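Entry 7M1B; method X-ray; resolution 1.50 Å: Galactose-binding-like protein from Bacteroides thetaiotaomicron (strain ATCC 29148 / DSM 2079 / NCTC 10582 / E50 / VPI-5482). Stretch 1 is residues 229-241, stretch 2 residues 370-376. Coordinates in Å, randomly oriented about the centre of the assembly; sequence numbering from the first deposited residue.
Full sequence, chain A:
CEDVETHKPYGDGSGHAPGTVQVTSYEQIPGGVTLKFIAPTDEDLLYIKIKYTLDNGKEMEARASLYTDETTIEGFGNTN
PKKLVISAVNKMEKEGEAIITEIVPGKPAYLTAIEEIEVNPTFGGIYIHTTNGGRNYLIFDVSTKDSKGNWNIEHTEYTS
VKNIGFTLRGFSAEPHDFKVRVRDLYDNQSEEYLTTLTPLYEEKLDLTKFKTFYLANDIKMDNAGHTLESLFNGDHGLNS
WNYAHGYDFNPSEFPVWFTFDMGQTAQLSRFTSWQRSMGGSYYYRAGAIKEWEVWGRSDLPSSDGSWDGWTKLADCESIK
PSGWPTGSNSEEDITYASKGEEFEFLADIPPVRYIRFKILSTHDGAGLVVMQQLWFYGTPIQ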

# COMPACT_ATOMS: atom_id res chain seq x y z
N GLU A 229 12.72 12.36 7.44
CA GLU A 229 13.38 11.11 7.79
C GLU A 229 13.12 10.72 9.25
O GLU A 229 13.26 9.53 9.60
CB GLU A 229 14.90 11.24 7.57
CG GLU A 229 15.59 9.92 7.44
CD GLU A 229 17.09 10.08 7.52
OE1 GLU A 229 17.63 11.14 6.98
OE2 GLU A 229 17.71 9.08 7.98
N SER A 230 12.59 11.62 10.11
CA SER A 230 12.14 11.27 11.45
C SER A 230 11.05 10.22 11.43
O SER A 230 10.84 9.52 12.43
CB SER A 230 11.64 12.55 12.09
OG SER A 230 12.74 13.42 12.40
N LEU A 231 10.32 10.07 10.29
CA LEU A 231 9.31 9.02 10.29
C LEU A 231 9.89 7.61 10.27
O LEU A 231 9.15 6.63 10.47
CB LEU A 231 8.34 9.14 9.11
CG LEU A 231 7.62 10.50 8.99
CD1 LEU A 231 6.64 10.37 7.78
CD2 LEU A 231 6.82 10.76 10.32
N PHE A 232 11.22 7.51 10.14
CA PHE A 232 11.83 6.19 9.99
C PHE A 232 12.99 6.04 10.96
O PHE A 232 13.81 5.13 10.75
CB PHE A 232 12.42 6.14 8.55
CG PHE A 232 11.45 6.56 7.46
CD1 PHE A 232 10.24 5.89 7.23
CD2 PHE A 232 11.68 7.79 6.77
CE1 PHE A 232 9.35 6.30 6.24
CE2 PHE A 232 10.76 8.19 5.81
CZ PHE A 232 9.58 7.52 5.56
N ASN A 233 12.91 6.71 12.11
CA ASN A 233 14.04 6.65 13.06
C ASN A 233 13.83 5.64 14.22
O ASN A 233 14.62 5.58 15.17
CB ASN A 233 14.38 8.03 13.56
CG ASN A 233 13.28 8.64 14.39
OD1 ASN A 233 12.27 7.99 14.70
ND2 ASN A 233 13.42 9.93 14.69
N GLY A 234 12.68 4.98 14.25
CA GLY A 234 12.31 3.98 15.25
C GLY A 234 11.56 4.57 16.45
O GLY A 234 11.02 3.80 17.23
N ASP A 235 11.52 5.90 16.62
CA ASP A 235 10.95 6.50 17.85
C ASP A 235 9.44 6.65 17.62
O ASP A 235 8.98 7.43 16.80
CB ASP A 235 11.58 7.88 18.11
CG ASP A 235 11.13 8.62 19.40
OD1 ASP A 235 10.28 8.12 20.23
OD2 ASP A 235 11.65 9.75 19.62
N HIS A 236 8.66 5.90 18.41
CA HIS A 236 7.21 5.98 18.26
C HIS A 236 6.56 5.57 19.59
O HIS A 236 7.27 5.18 20.53
CB HIS A 236 6.77 5.06 17.12
CG HIS A 236 6.95 3.60 17.45
ND1 HIS A 236 8.26 3.03 17.54
CD2 HIS A 236 6.10 2.65 17.90
CE1 HIS A 236 8.14 1.73 17.92
NE2 HIS A 236 6.82 1.49 18.10
N GLY A 237 5.24 5.81 19.69
CA GLY A 237 4.41 5.37 20.80
C GLY A 237 3.78 6.56 21.52
O GLY A 237 4.03 7.76 21.19
N LEU A 238 2.97 6.24 22.51
CA LEU A 238 2.09 7.20 23.18
C LEU A 238 2.87 8.37 23.72
O LEU A 238 2.50 9.55 23.50
CB LEU A 238 1.35 6.50 24.31
CG LEU A 238 0.36 7.39 25.05
CD1 LEU A 238 -0.80 7.86 24.12
CD2 LEU A 238 -0.24 6.60 26.26
N ASN A 239 3.99 8.08 24.40
CA ASN A 239 4.76 9.08 25.11
C ASN A 239 5.87 9.72 24.26
O ASN A 239 6.75 10.39 24.79
CB ASN A 239 5.25 8.59 26.46
CG ASN A 239 4.16 8.57 27.51
OD1 ASN A 239 3.12 9.21 27.32
ND2 ASN A 239 4.38 7.81 28.58
N SER A 240 5.96 9.36 22.99
CA SER A 240 7.00 9.87 22.11
C SER A 240 6.75 11.33 21.72
O SER A 240 5.58 11.72 21.45
CB SER A 240 7.04 9.03 20.89
OG SER A 240 8.00 9.52 19.95
N TRP A 241 7.86 12.07 21.65
CA TRP A 241 7.86 13.45 21.12
C TRP A 241 8.34 13.47 19.66
O TRP A 241 8.62 14.55 19.07
CB TRP A 241 8.71 14.41 22.02
CG TRP A 241 7.79 15.32 22.80
CD1 TRP A 241 7.63 16.68 22.60
CD2 TRP A 241 6.88 14.97 23.86
NE1 TRP A 241 6.69 17.15 23.47
CE2 TRP A 241 6.19 16.13 24.22
CE3 TRP A 241 6.52 13.75 24.47
CZ2 TRP A 241 5.25 16.17 25.24
CZ3 TRP A 241 5.54 13.76 25.45
CH2 TRP A 241 4.91 14.97 25.81
N VAL A 370 1.22 16.22 9.97
CA VAL A 370 2.23 15.98 11.01
C VAL A 370 2.04 14.48 11.33
O VAL A 370 0.90 14.04 11.51
CB VAL A 370 1.99 16.75 12.32
CG1 VAL A 370 3.12 16.42 13.32
CG2 VAL A 370 2.04 18.26 12.06
N MET A 371 3.12 13.71 11.26
CA MET A 371 3.01 12.27 11.62
C MET A 371 4.17 11.83 12.48
O MET A 371 5.13 12.54 12.58
CB MET A 371 2.95 11.45 10.34
CG MET A 371 1.51 11.58 9.67
SD MET A 371 -0.08 11.21 10.68
CE MET A 371 0.04 9.42 10.61
N GLN A 372 4.12 10.58 13.02
CA GLN A 372 5.17 10.19 13.98
C GLN A 372 6.08 9.14 13.34
O GLN A 372 7.28 9.11 13.61
CB GLN A 372 4.55 9.55 15.25
CG GLN A 372 5.52 9.20 16.36
CD GLN A 372 4.70 8.57 17.47
OE1 GLN A 372 4.42 7.35 17.46
NE2 GLN A 372 4.35 9.36 18.47
N GLN A 373 5.52 8.20 12.58
CA GLN A 373 6.33 7.01 12.18
C GLN A 373 5.64 6.26 11.05
O GLN A 373 4.40 6.18 11.06
CB GLN A 373 6.56 6.09 13.39
CG GLN A 373 7.72 5.10 13.17
CD GLN A 373 9.15 5.59 13.43
OE1 GLN A 373 10.09 4.86 13.13
NE2 GLN A 373 9.36 6.88 13.63
N LEU A 374 6.45 5.64 10.13
CA LEU A 374 5.87 4.78 9.08
C LEU A 374 6.80 3.57 8.92
O LEU A 374 8.03 3.79 8.81
CB LEU A 374 5.91 5.48 7.73
CG LEU A 374 4.99 6.68 7.59
CD1 LEU A 374 5.24 7.34 6.23
CD2 LEU A 374 3.53 6.19 7.70
N TRP A 375 6.26 2.37 9.17
CA TRP A 375 7.06 1.17 8.92
C TRP A 375 6.48 0.41 7.74
O TRP A 375 5.30 0.14 7.74
CB TRP A 375 7.05 0.26 10.16
CG TRP A 375 7.85 0.77 11.33
CD1 TRP A 375 8.51 1.97 11.40
CD2 TRP A 375 7.94 0.12 12.61
NE1 TRP A 375 9.07 2.07 12.65
CE2 TRP A 375 8.73 0.96 13.41
CE3 TRP A 375 7.51 -1.14 13.13
CZ2 TRP A 375 9.04 0.63 14.74
CZ3 TRP A 375 7.86 -1.44 14.44
CH2 TRP A 375 8.61 -0.58 15.25
N PHE A 376 7.34 0.01 6.78
CA PHE A 376 6.89 -0.67 5.56
C PHE A 376 7.32 -2.14 5.62
O PHE A 376 8.42 -2.43 6.10
CB PHE A 376 7.48 -0.00 4.32
CG PHE A 376 6.69 1.20 3.87
CD1 PHE A 376 6.41 2.25 4.71
CD2 PHE A 376 6.07 1.17 2.61
CE1 PHE A 376 5.63 3.30 4.22
CE2 PHE A 376 5.32 2.22 2.14
CZ PHE A 376 4.98 3.22 3.02
O HOH W 1 4.92 12.26 18.84

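Stretch 1 leaves a 3-10 segment (229-231) and runs as loop and turn over stretch 2, burying 612 Å² in all. At Ser230 the carbonyl O accepts a weak hydrogen bond from Gln373 NE2 (3.3 Å). Leu231 comes closest in backbone register, its CA 4.1 Å from Gln373 CA; its O takes the one backbone-to-backbone hydrogen bond of the contact, from Leu374 N (2.9 Å, 160°), while its side chain packs CD1 against Leu374 CD1 (3.7 Å) and CD2 against Met371 CB (3.9 Å). Phe232 extends this apolar patch, CE1 lying 3.8 Å from Leu374 CB. The loop then wraps the amide of Gln373: NE2 donates to Asn233 OD1 (3.3 Å), and OE1 accepts from Gly234 N (2.8 Å) as well as from Trp375 NE1 (3.0 Å), so one side chain ties loop to strand. Asn233 OD1 also receives Asp235 N (2.9 Å), bracing the bend. His236, held by ND1 to Gly234 O (2.9 Å), offers its ring face to the edge of Trp375, the His236 ring and Trp375 six-membered ring centroids 4.8 Å apart. Gly237 pairs with the Gln372 amide in both directions, N to OE1 (2.8 Å) and O from NE2 (3.2 Å), and opens a type I turn ending at Ser240, where a water bridges Ser240 O (2.7 Å) and Gln372 NE2 (3.0 Å).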